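Local coordinates for ABC-type transport system, sugar-family extracellular solute-binding protein (Peptoclostridium difficile 630, PDB 6HNI) that binds tyrosine as the extracellular, lipid-anchored substrate-binding component of a probable ABC transporter and also has adhesive properties, at residues I158-T164 with V187-T193. The protein carries 1 engineered substitution. Numbering follows the deposited sequence.
Sequences IGVMYNT and VVEKGIT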
# COMPACT_ATOMS: atom_id res chain seq x y z
N ILE A 158 17.34 -11.89 5.30
CA ILE A 158 16.10 -11.08 5.31
C ILE A 158 14.92 -12.05 5.09
O ILE A 158 14.89 -12.75 4.09
CB ILE A 158 16.10 -10.03 4.17
CG1 ILE A 158 17.32 -9.11 4.31
CG2 ILE A 158 14.80 -9.22 4.19
CD1 ILE A 158 17.59 -8.28 3.08
N GLY A 159 13.95 -12.04 6.00
CA GLY A 159 12.71 -12.75 5.77
C GLY A 159 11.66 -11.86 5.09
O GLY A 159 11.66 -10.64 5.30
N VAL A 160 10.79 -12.51 4.38
CA VAL A 160 9.61 -11.80 3.79
C VAL A 160 8.42 -12.76 3.81
O VAL A 160 8.46 -13.84 3.21
CB VAL A 160 9.93 -11.27 2.39
CG1 VAL A 160 10.25 -12.31 1.36
CG2 VAL A 160 8.75 -10.44 1.91
N MET A 161 7.36 -12.35 4.49
CA MET A 161 6.06 -13.02 4.43
C MET A 161 5.12 -12.17 3.57
O MET A 161 5.08 -10.93 3.72
CB MET A 161 5.50 -13.25 5.85
CG MET A 161 4.20 -14.00 5.87
SD MET A 161 3.75 -14.64 7.49
CE MET A 161 3.48 -13.12 8.35
N TYR A 162 4.38 -12.83 2.70
CA TYR A 162 3.51 -12.09 1.75
C TYR A 162 2.42 -13.01 1.25
O TYR A 162 2.51 -14.26 1.34
CB TYR A 162 4.35 -11.60 0.62
CG TYR A 162 4.91 -12.64 -0.28
CD1 TYR A 162 6.01 -13.42 0.12
CD2 TYR A 162 4.34 -12.91 -1.50
CE1 TYR A 162 6.53 -14.39 -0.71
CE2 TYR A 162 4.85 -13.88 -2.34
CZ TYR A 162 5.96 -14.62 -1.94
OH TYR A 162 6.46 -15.56 -2.80
N ASN A 163 1.39 -12.43 0.67
CA ASN A 163 0.25 -13.10 0.05
C ASN A 163 0.61 -13.49 -1.37
O ASN A 163 0.76 -12.62 -2.23
CB ASN A 163 -0.96 -12.13 0.06
CG ASN A 163 -2.25 -12.77 -0.39
OD1 ASN A 163 -2.27 -13.92 -0.87
ND2 ASN A 163 -3.35 -12.01 -0.30
N THR A 164 0.66 -14.79 -1.67
CA THR A 164 1.02 -15.24 -3.00
C THR A 164 -0.04 -14.89 -4.05
O THR A 164 0.24 -14.96 -5.23
CB THR A 164 1.31 -16.74 -3.02
OG1 THR A 164 0.16 -17.45 -2.57
CG2 THR A 164 2.48 -17.07 -2.12
N VAL A 187 17.59 -14.33 1.21
CA VAL A 187 16.18 -14.04 1.46
C VAL A 187 15.49 -15.36 1.80
O VAL A 187 15.68 -16.36 1.10
CB VAL A 187 15.49 -13.44 0.22
CG1 VAL A 187 13.98 -13.24 0.42
CG2 VAL A 187 16.17 -12.15 -0.13
N VAL A 188 14.70 -15.36 2.86
CA VAL A 188 13.84 -16.49 3.21
C VAL A 188 12.38 -16.04 3.04
O VAL A 188 11.93 -15.10 3.71
CB VAL A 188 14.08 -16.93 4.66
CG1 VAL A 188 13.18 -18.09 5.00
CG2 VAL A 188 15.53 -17.30 4.87
N GLU A 189 11.67 -16.69 2.12
CA GLU A 189 10.29 -16.37 1.80
C GLU A 189 9.30 -17.22 2.54
O GLU A 189 9.55 -18.46 2.70
CB GLU A 189 9.99 -16.61 0.32
CG GLU A 189 10.76 -15.77 -0.63
CD GLU A 189 10.46 -16.19 -2.06
OE1 GLU A 189 9.28 -16.18 -2.49
OE2 GLU A 189 11.41 -16.57 -2.75
N LYS A 190 8.20 -16.61 2.96
CA LYS A 190 7.07 -17.36 3.48
C LYS A 190 5.80 -16.86 2.80
O LYS A 190 5.20 -15.85 3.18
CB LYS A 190 7.00 -17.24 5.00
CG LYS A 190 5.90 -18.06 5.66
CD LYS A 190 6.12 -19.55 5.44
CE LYS A 190 5.13 -20.41 6.23
NZ LYS A 190 5.05 -21.82 5.76
N GLY A 191 5.43 -17.55 1.73
CA GLY A 191 4.21 -17.28 1.03
C GLY A 191 3.01 -17.86 1.73
O GLY A 191 3.00 -19.06 2.05
N ILE A 192 2.00 -17.01 1.97
CA ILE A 192 0.72 -17.42 2.55
C ILE A 192 -0.45 -16.92 1.69
O ILE A 192 -0.23 -16.16 0.73
CB ILE A 192 0.59 -16.90 4.00
CG1 ILE A 192 0.55 -15.35 4.02
CG2 ILE A 192 1.71 -17.49 4.89
CD1 ILE A 192 0.18 -14.78 5.35
N THR A 193 -1.66 -17.37 1.99
CA THR A 193 -2.86 -16.95 1.27
C THR A 193 -4.00 -16.53 2.15
O THR A 193 -4.96 -15.98 1.62
CB THR A 193 -3.39 -18.02 0.30
OG1 THR A 193 -3.65 -19.22 1.02
CG2 THR A 193 -2.41 -18.30 -0.80
O HOH W 1 -4.91 -15.24 -1.02
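One face of the Tyr162 ring is met by Gly191 CA, 4.1 Å from the ring plane and offset toward the rim, while Glu189 OE1 and Val160 O lie at the edge of the ring. With CG between the backbone N and the carbonyl carbon (chi1 67°), the ring reaches across to Glu189, and Tyr162 OH donates a 2.9 Å hydrogen bond to Glu189 OE1, nearly along the C-O axis; ring and carboxylate planes stand 32° apart. The other oxygen, OE2, forms a salt bridge with Lys177 of helix 167-183, so both carboxylate oxygens are held. On the sheet face that carries Tyr162 and Glu189, Val160 CG1 meets Val187 CG1 at 4.0 Å. On the opposite face of the sheet, Met161 CG passes Lys190 O and meets Ile192 CD1 at 4.1 Å, on the side where helix 198-205 packs. Six backbone hydrogen bonds join the strands, from Val188 N to Ile158 O (2.9 Å) through to Thr164 N with Ile192 O. Beyond the last of them a water donates to both Asn163 OD1 (3.0 Å) and Thr193 O (2.7 Å); OD1 also accepts from Ser165 N, and the Asn163 side chain lies about 9 Å from the bound tyrosine. The parallel strands 157-163 and 186-192, linked by helix 167-183, form a beta-alpha-beta crossover at the edge of the four-stranded parallel sheet in one of the two lobes of this periplasmic-binding-protein fold.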